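Local coordinates for 4-alpha-glucanotransferase (Corynebacterium glutamicum, PDB 5B68), which belongs to the amylomaltases, also called disproportionating enzymes, which are glucanotransferases built around a TIM-barrel-type domain, at residues A566-E578 and P587-A599. Numbering follows the deposited sequence.
Sequences AGYLEGEHIALRE and PAAELAEDLQWQA
I574 is a knob in a hole formed by P587, E590, L591 and D594, which packs helix 572-578 almost antiparallel (160°) against helix 587-599 in this TIM-barrel-family enzyme. Its branched chain suits the place: CD1 lies against D594 CB (3.6 Å), while CG2, anti to the backbone N, turns to L591 CG. At G571, which ends the preceding helix in a Schellman motif, L591 CD2 sits 4.0 Å from CA; glycine accepts the positive phi and a site where a CB would collide with that methyl.

The tight side's polar part centres on D594. H573 presents its ring edge, and NE2 gives OD1 a short but bent, weak hydrogen bond (2.7 Å). The imidazole is sandwiched between Y568 CE2 and I574 CD1, which limits its rotation. Q598 NE2 donates to D594 OD1 on its syn side and to Y568 O, approaching that carbonyl from the face opposite G571 N. R621 forms a salt bridge with D594 OD2 and R624 hydrogen-bonds to Q598 OE1, so the buried carboxylate and amide are satisfied.

The other end is only partly buried, and water enters it. E578 packs against the P587 ring, CD 3.8 Å from CG. R577 NH2 and E590 OE1, 4.0 Å apart, may attract, though not hydrogen-bonded. E590 OE1 instead accepts from T585 and from a water 2.8 Å away, which also receives a weak bond from R577 NH1.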
loop_
_atom_site.group_PDB
_atom_site.type_symbol
_atom_site.label_atom_id
_atom_site.label_comp_id
_atom_site.label_asym_id
_atom_site.label_seq_id
_atom_site.Cartn_x
_atom_site.Cartn_y
_atom_site.Cartn_z
ATOM N N ALA A 566 15.314 -17.601 11.497
ATOM C CA ALA A 566 15.720 -18.950 11.930
ATOM C C ALA A 566 15.846 -19.877 10.719
ATOM O O ALA A 566 16.728 -20.748 10.676
ATOM C CB ALA A 566 14.769 -19.548 12.930
ATOM N N GLY A 567 14.946 -19.717 9.754
ATOM C CA GLY A 567 15.037 -20.469 8.466
ATOM C C GLY A 567 16.135 -19.984 7.556
ATOM O O GLY A 567 16.900 -20.799 6.996
ATOM N N TYR A 568 16.270 -18.663 7.459
ATOM C CA TYR A 568 17.247 -18.032 6.620
ATOM C C TYR A 568 18.679 -18.426 7.053
ATOM O O TYR A 568 19.491 -18.754 6.236
ATOM C CB TYR A 568 17.104 -16.524 6.670
ATOM C CG TYR A 568 17.786 -15.815 5.578
ATOM C CD1 TYR A 568 19.162 -15.665 5.566
ATOM C CD2 TYR A 568 17.074 -15.308 4.487
ATOM C CE1 TYR A 568 19.806 -15.014 4.544
ATOM C CE2 TYR A 568 17.726 -14.631 3.463
ATOM C CZ TYR A 568 19.093 -14.509 3.486
ATOM O OH TYR A 568 19.786 -13.847 2.486
ATOM N N LEU A 569 18.969 -18.371 8.350
ATOM C CA LEU A 569 20.268 -18.853 8.873
ATOM C C LEU A 569 20.609 -20.284 8.445
ATOM O O LEU A 569 21.795 -20.586 8.272
ATOM C CB LEU A 569 20.293 -18.755 10.421
ATOM C CG LEU A 569 20.458 -17.318 10.964
ATOM C CD1 LEU A 569 20.062 -17.158 12.444
ATOM C CD2 LEU A 569 21.851 -16.759 10.728
ATOM N N GLU A 570 19.592 -21.137 8.288
ATOM C CA GLU A 570 19.798 -22.548 7.995
ATOM C C GLU A 570 19.649 -22.878 6.492
ATOM O O GLU A 570 19.500 -24.044 6.129
ATOM C CB GLU A 570 18.919 -23.421 8.943
ATOM C CG GLU A 570 19.533 -23.536 10.352
ATOM C CD GLU A 570 18.517 -23.618 11.501
ATOM O OE1 GLU A 570 17.767 -24.632 11.527
ATOM O OE2 GLU A 570 18.481 -22.688 12.390
ATOM N N GLY A 571 19.718 -21.854 5.639
ATOM C CA GLY A 571 19.539 -21.973 4.203
ATOM C C GLY A 571 18.140 -22.172 3.635
ATOM O O GLY A 571 18.026 -22.498 2.476
ATOM N N GLU A 572 17.070 -21.928 4.393
ATOM C CA GLU A 572 15.684 -22.211 3.902
ATOM C C GLU A 572 15.237 -21.419 2.657
ATOM O O GLU A 572 14.416 -21.909 1.876
ATOM C CB GLU A 572 14.659 -22.049 5.047
ATOM C CG GLU A 572 13.154 -22.170 4.691
ATOM C CD GLU A 572 12.684 -23.600 4.423
ATOM O OE1 GLU A 572 13.510 -24.472 4.002
ATOM O OE2 GLU A 572 11.467 -23.865 4.610
ATOM N N HIS A 573 15.674 -20.184 2.497
ATOM C CA HIS A 573 15.481 -19.498 1.218
ATOM C C HIS A 573 15.870 -20.369 0.013
ATOM O O HIS A 573 15.114 -20.437 -0.978
ATOM C CB HIS A 573 16.099 -18.076 1.147
ATOM C CG HIS A 573 17.531 -17.977 1.575
ATOM N ND1 HIS A 573 18.037 -18.569 2.721
ATOM C CD2 HIS A 573 18.546 -17.268 1.043
ATOM C CE1 HIS A 573 19.314 -18.267 2.841
ATOM N NE2 HIS A 573 19.644 -17.466 1.847
ATOM N N ILE A 574 16.994 -21.070 0.112
ATOM C CA ILE A 574 17.418 -21.900 -0.991
ATOM C C ILE A 574 16.703 -23.254 -0.984
ATOM O O ILE A 574 16.197 -23.665 -2.035
ATOM C CB ILE A 574 18.943 -22.016 -0.985
ATOM C CG1 ILE A 574 19.535 -20.654 -1.374
ATOM C CG2 ILE A 574 19.412 -23.104 -1.937
ATOM C CD1 ILE A 574 20.787 -20.336 -0.614
ATOM N N ALA A 575 16.631 -23.944 0.163
ATOM C CA ALA A 575 15.891 -25.203 0.241
ATOM C C ALA A 575 14.448 -25.052 -0.250
ATOM O O ALA A 575 13.939 -25.934 -0.928
ATOM C CB ALA A 575 15.906 -25.771 1.664
ATOM N N LEU A 576 13.810 -23.925 0.067
ATOM C CA LEU A 576 12.413 -23.685 -0.296
ATOM C C LEU A 576 12.293 -23.442 -1.809
ATOM O O LEU A 576 11.443 -24.038 -2.444
ATOM C CB LEU A 576 11.815 -22.483 0.481
ATOM C CG LEU A 576 10.320 -22.264 0.217
ATOM C CD1 LEU A 576 9.505 -23.522 0.520
ATOM C CD2 LEU A 576 9.758 -21.066 0.994
ATOM N N ARG A 577 13.161 -22.609 -2.384
ATOM C CA ARG A 577 13.113 -22.359 -3.831
ATOM C C ARG A 577 13.407 -23.654 -4.630
ATOM O O ARG A 577 12.744 -23.931 -5.635
ATOM C CB ARG A 577 14.038 -21.206 -4.242
ATOM C CG ARG A 577 13.495 -19.796 -3.911
ATOM C CD ARG A 577 14.178 -18.682 -4.723
ATOM N NE ARG A 577 15.610 -18.570 -4.392
ATOM C CZ ARG A 577 16.553 -17.980 -5.141
ATOM N NH1 ARG A 577 16.259 -17.397 -6.306
ATOM N NH2 ARG A 577 17.815 -17.974 -4.711
ATOM N N GLU A 578 14.342 -24.464 -4.137
ATOM C CA GLU A 578 14.674 -25.749 -4.762
ATOM C C GLU A 578 13.539 -26.756 -4.772
ATOM O O GLU A 578 13.278 -27.387 -5.796
ATOM C CB GLU A 578 15.924 -26.363 -4.089
ATOM C CG GLU A 578 16.412 -27.682 -4.690
ATOM C CD GLU A 578 16.523 -27.693 -6.230
ATOM O OE1 GLU A 578 16.542 -28.808 -6.805
ATOM O OE2 GLU A 578 16.611 -26.614 -6.874
ATOM N N PRO A 587 21.666 -25.987 -6.272
ATOM C CA PRO A 587 21.476 -25.802 -4.810
ATOM C C PRO A 587 22.758 -25.615 -3.983
ATOM O O PRO A 587 22.794 -24.717 -3.153
ATOM C CB PRO A 587 20.734 -27.073 -4.377
ATOM C CG PRO A 587 20.259 -27.742 -5.642
ATOM C CD PRO A 587 20.617 -26.871 -6.810
ATOM N N ALA A 588 23.806 -26.412 -4.226
ATOM C CA ALA A 588 25.046 -26.337 -3.414
ATOM C C ALA A 588 25.852 -25.067 -3.617
ATOM O O ALA A 588 26.475 -24.516 -2.681
ATOM C CB ALA A 588 25.934 -27.556 -3.679
ATOM N N ALA A 589 25.893 -24.613 -4.860
ATOM C CA ALA A 589 26.661 -23.435 -5.200
ATOM C C ALA A 589 25.973 -22.213 -4.568
ATOM O O ALA A 589 26.652 -21.292 -4.115
ATOM C CB ALA A 589 26.744 -23.297 -6.710
ATOM N N GLU A 590 24.640 -22.260 -4.546
ATOM C CA GLU A 590 23.818 -21.220 -3.924
ATOM C C GLU A 590 23.991 -21.217 -2.409
ATOM O O GLU A 590 24.151 -20.167 -1.832
ATOM C CB GLU A 590 22.351 -21.389 -4.277
ATOM C CG GLU A 590 22.070 -21.067 -5.747
ATOM C CD GLU A 590 21.783 -19.593 -6.008
ATOM O OE1 GLU A 590 20.923 -19.305 -6.863
ATOM O OE2 GLU A 590 22.396 -18.718 -5.370
ATOM N N LEU A 591 23.936 -22.386 -1.789
ATOM C CA LEU A 591 24.122 -22.491 -0.322
ATOM C C LEU A 591 25.518 -21.966 0.031
ATOM O O LEU A 591 25.700 -21.273 1.059
ATOM C CB LEU A 591 23.887 -23.932 0.170
ATOM C CG LEU A 591 22.453 -24.437 0.227
ATOM C CD1 LEU A 591 22.342 -25.957 0.388
ATOM C CD2 LEU A 591 21.703 -23.738 1.359
ATOM N N ALA A 592 26.514 -22.240 -0.828
ATOM C CA ALA A 592 27.849 -21.787 -0.537
ATOM C C ALA A 592 27.975 -20.299 -0.650
ATOM O O ALA A 592 28.684 -19.664 0.130
ATOM C CB ALA A 592 28.895 -22.516 -1.370
ATOM N N GLU A 593 27.264 -19.701 -1.597
ATOM C CA GLU A 593 27.274 -18.216 -1.744
ATOM C C GLU A 593 26.611 -17.542 -0.529
ATOM O O GLU A 593 27.089 -16.522 -0.026
ATOM C CB GLU A 593 26.498 -17.810 -3.016
ATOM C CG GLU A 593 27.276 -16.859 -3.916
ATOM C CD GLU A 593 26.854 -17.024 -5.372
ATOM O OE1 GLU A 593 25.625 -16.881 -5.648
ATOM O OE2 GLU A 593 27.740 -17.333 -6.218
ATOM N N ASP A 594 25.469 -18.106 -0.163
ATOM C CA ASP A 594 24.705 -17.743 1.027
ATOM C C ASP A 594 25.553 -17.808 2.325
ATOM O O ASP A 594 25.729 -16.786 2.985
ATOM C CB ASP A 594 23.460 -18.619 1.102
ATOM C CG ASP A 594 22.746 -18.499 2.436
ATOM O OD1 ASP A 594 22.179 -17.380 2.708
ATOM O OD2 ASP A 594 22.745 -19.511 3.197
ATOM N N LEU A 595 26.196 -18.956 2.596
ATOM C CA LEU A 595 27.112 -19.028 3.771
ATOM C C LEU A 595 28.151 -17.935 3.789
ATOM O O LEU A 595 28.401 -17.281 4.845
ATOM C CB LEU A 595 27.862 -20.372 3.803
ATOM C CG LEU A 595 28.603 -20.673 5.123
ATOM C CD1 LEU A 595 27.561 -20.858 6.232
ATOM C CD2 LEU A 595 29.448 -21.935 4.988
ATOM N N GLN A 596 28.758 -17.655 2.631
ATOM C CA GLN A 596 29.772 -16.625 2.559
ATOM C C GLN A 596 29.254 -15.220 2.857
ATOM O O GLN A 596 29.893 -14.414 3.538
ATOM C CB GLN A 596 30.456 -16.634 1.157
ATOM C CG GLN A 596 31.467 -15.531 0.814
ATOM C CD GLN A 596 32.708 -15.473 1.682
ATOM O OE1 GLN A 596 33.271 -14.407 1.935
ATOM N NE2 GLN A 596 33.158 -16.604 2.101
ATOM N N TRP A 597 28.119 -14.897 2.258
ATOM C CA TRP A 597 27.471 -13.591 2.495
ATOM C C TRP A 597 27.074 -13.453 3.990
ATOM O O TRP A 597 27.363 -12.421 4.608
ATOM C CB TRP A 597 26.210 -13.528 1.606
ATOM C CG TRP A 597 25.363 -12.259 1.745
ATOM C CD1 TRP A 597 24.042 -12.197 2.051
ATOM C CD2 TRP A 597 25.804 -10.928 1.566
ATOM N NE1 TRP A 597 23.633 -10.894 2.090
ATOM C CE2 TRP A 597 24.689 -10.089 1.799
ATOM C CE3 TRP A 597 27.037 -10.348 1.223
ATOM C CZ2 TRP A 597 24.764 -8.714 1.710
ATOM C CZ3 TRP A 597 27.115 -8.966 1.104
ATOM C CH2 TRP A 597 25.936 -8.161 1.339
ATOM N N GLN A 598 26.420 -14.483 4.527
ATOM C CA GLN A 598 26.087 -14.560 5.986
ATOM C C GLN A 598 27.338 -14.321 6.855
ATOM O O GLN A 598 27.338 -13.508 7.794
ATOM C CB GLN A 598 25.407 -15.855 6.336
ATOM C CG GLN A 598 23.982 -15.942 5.804
ATOM C CD GLN A 598 23.130 -17.006 6.419
ATOM O OE1 GLN A 598 23.258 -17.370 7.597
ATOM N NE2 GLN A 598 22.204 -17.524 5.625
ATOM N N ALA A 599 28.444 -14.931 6.473
ATOM C CA ALA A 599 29.662 -14.813 7.271
ATOM C C ALA A 599 30.126 -13.439 7.295
ATOM O O ALA A 599 30.479 -12.896 8.340
ATOM C CB ALA A 599 30.771 -15.762 6.722
HETATM O O HOH W 1 22.296 -14.966 1.528
HETATM O O HOH W 2 19.151 -17.579 -8.266
#